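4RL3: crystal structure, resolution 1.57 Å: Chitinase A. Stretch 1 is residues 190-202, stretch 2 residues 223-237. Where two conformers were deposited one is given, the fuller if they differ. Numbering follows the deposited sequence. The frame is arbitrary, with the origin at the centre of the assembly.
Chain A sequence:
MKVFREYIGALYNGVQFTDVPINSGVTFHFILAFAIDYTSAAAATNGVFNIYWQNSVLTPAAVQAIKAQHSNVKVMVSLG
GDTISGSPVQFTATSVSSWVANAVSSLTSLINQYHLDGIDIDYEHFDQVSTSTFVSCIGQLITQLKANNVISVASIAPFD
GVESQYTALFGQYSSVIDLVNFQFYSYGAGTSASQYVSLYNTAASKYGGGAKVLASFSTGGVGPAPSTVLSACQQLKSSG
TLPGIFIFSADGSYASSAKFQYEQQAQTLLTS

Stretch 1 (190-202) GTSASQYVSLYNT
Stretch 2 223-237: GPAPSTVLSACQQLK

Each stretch is a short loop leading into a helix. In stretch 1 the helix begins at Ala193 and runs past Thr202; in stretch 2 it begins at Pro226 and runs past Lys237. Helical residues keep phi near -60° and psi near -40°. Thr191 (-58/125) and Ser192 (-81/168) are extended, as are Pro224 (-56/140) and Ala225 (-58/133). Gly223 has a positive phi (81/-173), which favours glycine.

The helix axes approach to 8.3 Å, and their N-to-C directions differ by 60° (signed crossing angle -60°). Ala193 CA and Ala232 CA lie 4.8 Å apart. Thr191 CA and Pro224 CA lie 5.3 Å apart. Small side chains at the first pair permit this close approach.

Ser192 (chi1 p) is the N-cap of the first helix. Gln195 N donates to Ser192 OG at 3.1 Å, and Ser192 N donates to Gln195 OE1 at 3.0 Å, so each residue binds the other's backbone. Gln195 is m, t, with chi3 -50°. Backbone bonds mostly follow the i to i+4 pattern, for example Tyr200 N to Tyr196 O at 2.8 Å and Leu236 N to Ala232 O at 3.1 Å; near Gln234 and Gln235 weak i to i+3 bonds appear as well.

No direct hydrogen bond joins the stretches. One water bridges the two loops: it donates to Thr191 O at 2.7 Å and accepts from Ala225 N at 3.0 Å.

The rest of the contact is mainly apolar. Ala193 is a knob among Thr228, Ser231, Ala232 and Gln235. Ala193 CB is 4.3 Å from Ala232 CB. Thr228 (m) places CG2 3.3 Å from Ala193 N. Thr191 (m) rests its CB 3.8 Å from Pro224 CG; the proline ring is C-gamma exo.

Tyr196 (chi1 t, chi2 -80°) is buried. Val229 (t) covers one face of its ring, with Val229 CG2 3.5 Å from Tyr196 CE2. Pro224 lies at the ring edge, CG to Tyr196 CD2 4.2 Å. Ala232 CB is 3.6 Å from Tyr196 CD1. The hydroxyl is hydrogen-bonded elsewhere in the structure.

Val197 (t) sets CG2 3.9 Å from Ala232 CB and 3.5 Å from Gln235 OE1. Gln235 is m, t, with chi3 36°. Val197 CG1 is 4.3 Å from Leu236 CD2.

Leu236 (m, t) also meets Tyr200 (t, chi2 -85°). Leu236 CD1 sits over the Tyr200 ring face, 4.0 Å from the centroid and 18° off the normal, a CH-pi contact. Asn201 (m, chi2 -96°) turns its amide back: ND2 donates to Val197 O at 2.8 Å.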

# COMPACT_ATOMS: atom_id res chain seq x y z
N GLY A 190 -6.39 -17.29 13.72
CA GLY A 190 -7.64 -17.97 14.05
C GLY A 190 -8.91 -17.27 13.63
O GLY A 190 -10.00 -17.80 13.83
N THR A 191 -8.80 -16.08 13.03
CA THR A 191 -9.98 -15.32 12.63
C THR A 191 -10.89 -16.09 11.67
O THR A 191 -10.44 -16.56 10.63
CB THR A 191 -9.54 -14.00 11.95
OG1 THR A 191 -8.77 -13.22 12.87
CG2 THR A 191 -10.74 -13.17 11.49
N SER A 192 -12.17 -16.22 12.03
CA SER A 192 -13.15 -16.87 11.15
C SER A 192 -13.66 -15.90 10.07
O SER A 192 -13.46 -14.68 10.15
CB SER A 192 -14.34 -17.36 11.96
OG SER A 192 -15.08 -16.24 12.44
N ALA A 193 -14.36 -16.43 9.07
CA ALA A 193 -14.97 -15.57 8.06
C ALA A 193 -15.97 -14.56 8.65
O ALA A 193 -15.97 -13.39 8.27
CB ALA A 193 -15.61 -16.40 6.96
N SER A 194 -16.79 -15.01 9.60
CA SER A 194 -17.76 -14.15 10.29
C SER A 194 -17.06 -13.03 11.06
O SER A 194 -17.46 -11.87 10.99
CB SER A 194 -18.60 -14.98 11.26
OG SER A 194 -19.52 -14.17 11.96
N GLN A 195 -16.03 -13.40 11.81
CA GLN A 195 -15.24 -12.42 12.55
C GLN A 195 -14.58 -11.41 11.60
O GLN A 195 -14.53 -10.22 11.90
CB GLN A 195 -14.16 -13.09 13.38
CG GLN A 195 -14.69 -13.83 14.59
CD GLN A 195 -13.59 -14.54 15.34
OE1 GLN A 195 -12.79 -15.28 14.76
NE2 GLN A 195 -13.54 -14.32 16.65
N TYR A 196 -14.09 -11.88 10.46
CA TYR A 196 -13.46 -10.99 9.50
C TYR A 196 -14.44 -9.93 9.00
O TYR A 196 -14.08 -8.75 8.86
CB TYR A 196 -12.89 -11.77 8.32
CG TYR A 196 -12.00 -10.94 7.40
CD1 TYR A 196 -12.55 -10.08 6.45
CD2 TYR A 196 -10.61 -11.03 7.49
CE1 TYR A 196 -11.73 -9.34 5.62
CE2 TYR A 196 -9.78 -10.27 6.67
CZ TYR A 196 -10.36 -9.43 5.73
OH TYR A 196 -9.57 -8.69 4.89
N VAL A 197 -15.66 -10.35 8.69
CA VAL A 197 -16.69 -9.41 8.27
C VAL A 197 -16.91 -8.36 9.37
O VAL A 197 -17.00 -7.16 9.09
CB VAL A 197 -18.00 -10.12 7.90
CG1 VAL A 197 -19.11 -9.13 7.66
CG2 VAL A 197 -17.80 -10.98 6.65
N SER A 198 -16.98 -8.80 10.62
CA SER A 198 -17.13 -7.86 11.74
C SER A 198 -15.93 -6.90 11.85
O SER A 198 -16.11 -5.69 12.04
CB SER A 198 -17.31 -8.61 13.06
OG SER A 198 -18.50 -9.39 13.06
N LEU A 199 -14.73 -7.44 11.71
CA LEU A 199 -13.51 -6.63 11.81
C LEU A 199 -13.44 -5.62 10.67
O LEU A 199 -13.01 -4.47 10.86
CB LEU A 199 -12.27 -7.53 11.77
CG LEU A 199 -12.10 -8.45 12.97
CD1 LEU A 199 -11.09 -9.54 12.66
CD2 LEU A 199 -11.70 -7.67 14.20
N TYR A 200 -13.88 -6.04 9.48
CA TYR A 200 -13.94 -5.16 8.34
C TYR A 200 -14.92 -4.01 8.59
O TYR A 200 -14.62 -2.86 8.30
CB TYR A 200 -14.32 -5.93 7.05
CG TYR A 200 -14.45 -4.97 5.89
CD1 TYR A 200 -15.65 -4.30 5.67
CD2 TYR A 200 -13.37 -4.68 5.08
CE1 TYR A 200 -15.77 -3.38 4.64
CE2 TYR A 200 -13.48 -3.75 4.05
CZ TYR A 200 -14.68 -3.11 3.84
OH TYR A 200 -14.81 -2.16 2.85
N ASN A 201 -16.11 -4.33 9.11
CA ASN A 201 -17.08 -3.28 9.43
C ASN A 201 -16.54 -2.27 10.43
O ASN A 201 -16.72 -1.07 10.27
CB ASN A 201 -18.39 -3.90 9.92
CG ASN A 201 -19.31 -4.28 8.78
OD1 ASN A 201 -20.21 -3.52 8.42
ND2 ASN A 201 -19.06 -5.44 8.15
N THR A 202 -15.82 -2.74 11.44
CA THR A 202 -15.27 -1.84 12.43
C THR A 202 -14.22 -0.92 11.82
O THR A 202 -14.24 0.30 12.03
CB THR A 202 -14.68 -2.63 13.61
OG1 THR A 202 -15.74 -3.30 14.31
CG2 THR A 202 -13.95 -1.69 14.57
N GLY A 223 -1.58 -13.65 9.83
CA GLY A 223 -2.95 -13.18 9.77
C GLY A 223 -3.98 -14.22 9.39
O GLY A 223 -3.68 -15.42 9.27
N PRO A 224 -5.24 -13.77 9.19
CA PRO A 224 -6.31 -14.67 8.81
C PRO A 224 -5.97 -15.45 7.54
O PRO A 224 -5.36 -14.90 6.62
CB PRO A 224 -7.50 -13.73 8.59
CG PRO A 224 -7.19 -12.52 9.42
CD PRO A 224 -5.70 -12.37 9.29
N ALA A 225 -6.33 -16.73 7.50
CA ALA A 225 -6.04 -17.56 6.34
C ALA A 225 -6.66 -16.96 5.07
O ALA A 225 -7.83 -16.58 5.07
CB ALA A 225 -6.57 -18.97 6.57
N PRO A 226 -5.88 -16.89 3.98
CA PRO A 226 -6.42 -16.35 2.74
C PRO A 226 -7.75 -16.94 2.27
O PRO A 226 -8.63 -16.20 1.83
CB PRO A 226 -5.31 -16.65 1.73
CG PRO A 226 -4.07 -16.55 2.54
CD PRO A 226 -4.43 -17.12 3.89
N SER A 227 -7.91 -18.27 2.36
CA SER A 227 -9.16 -18.90 1.94
C SER A 227 -10.33 -18.40 2.78
O SER A 227 -11.43 -18.18 2.28
CB SER A 227 -9.06 -20.42 2.00
OG SER A 227 -8.77 -20.86 3.31
N THR A 228 -10.08 -18.18 4.06
CA THR A 228 -11.10 -17.67 4.98
C THR A 228 -11.43 -16.21 4.66
O THR A 228 -12.60 -15.82 4.62
CB THR A 228 -10.62 -17.82 6.42
OG1 THR A 228 -10.47 -19.21 6.70
CG2 THR A 228 -11.60 -17.19 7.41
N VAL A 229 -10.41 -15.42 4.41
CA VAL A 229 -10.64 -14.04 4.01
C VAL A 229 -11.44 -13.96 2.71
O VAL A 229 -12.34 -13.13 2.57
CB VAL A 229 -9.32 -13.26 3.86
CG1 VAL A 229 -9.58 -11.86 3.32
CG2 VAL A 229 -8.60 -13.19 5.20
N LEU A 230 -11.11 -14.82 1.74
CA LEU A 230 -11.82 -14.82 0.47
C LEU A 230 -13.31 -15.15 0.66
O LEU A 230 -14.16 -14.55 0.02
CB LEU A 230 -11.14 -15.74 -0.55
CG LEU A 230 -9.81 -15.16 -1.06
CD1 LEU A 230 -8.90 -16.24 -1.63
CD2 LEU A 230 -10.05 -14.05 -2.07
N SER A 231 -13.60 -16.07 1.59
CA SER A 231 -14.99 -16.36 1.95
C SER A 231 -15.71 -15.14 2.53
O SER A 231 -16.83 -14.81 2.11
CB SER A 231 -15.04 -17.54 2.92
OG SER A 231 -14.64 -18.73 2.28
N ALA A 232 -15.06 -14.44 3.45
CA ALA A 232 -15.61 -13.19 3.99
C ALA A 232 -15.81 -12.15 2.90
O ALA A 232 -16.80 -11.42 2.90
CB ALA A 232 -14.68 -12.63 5.06
N CYS A 233 -14.87 -12.07 1.97
CA CYS A 233 -14.96 -11.11 0.88
C CYS A 233 -16.16 -11.38 -0.02
O CYS A 233 -16.74 -10.45 -0.56
CB CYS A 233 -13.67 -11.11 0.06
SG CYS A 233 -12.31 -10.23 0.87
N GLN A 234 -16.52 -12.65 -0.19
CA GLN A 234 -17.72 -12.99 -0.97
C GLN A 234 -18.99 -12.42 -0.31
O GLN A 234 -19.89 -11.93 -1.01
CB GLN A 234 -17.82 -14.51 -1.19
CG GLN A 234 -19.01 -14.96 -2.04
CD GLN A 234 -19.13 -14.24 -3.37
OE1 GLN A 234 -18.24 -14.34 -4.23
NE2 GLN A 234 -20.22 -13.49 -3.55
N GLN A 235 -19.03 -12.42 1.02
CA GLN A 235 -20.17 -11.84 1.75
C GLN A 235 -20.23 -10.33 1.56
O GLN A 235 -21.28 -9.78 1.28
CB GLN A 235 -20.07 -12.15 3.23
CG GLN A 235 -20.19 -13.62 3.58
CD GLN A 235 -20.06 -13.85 5.07
OE1 GLN A 235 -20.52 -13.04 5.89
NE2 GLN A 235 -19.42 -14.95 5.44
N LEU A 236 -19.09 -9.66 1.70
CA LEU A 236 -19.04 -8.23 1.47
C LEU A 236 -19.43 -7.87 0.04
O LEU A 236 -20.09 -6.85 -0.20
CB LEU A 236 -17.65 -7.68 1.80
CG LEU A 236 -17.25 -7.80 3.28
CD1 LEU A 236 -15.76 -7.56 3.45
CD2 LEU A 236 -18.06 -6.83 4.13
N LYS A 237 -19.02 -8.70 -0.93
CA LYS A 237 -19.33 -8.46 -2.33
C LYS A 237 -20.83 -8.61 -2.59
O LYS A 237 -21.44 -7.78 -3.26
CB LYS A 237 -18.55 -9.42 -3.23
CG LYS A 237 -18.85 -9.27 -4.71
CD LYS A 237 -18.26 -10.43 -5.49
CE LYS A 237 -18.89 -10.55 -6.87
NZ LYS A 237 -18.62 -9.32 -7.66
O HOH W 1 -8.13 -17.58 9.77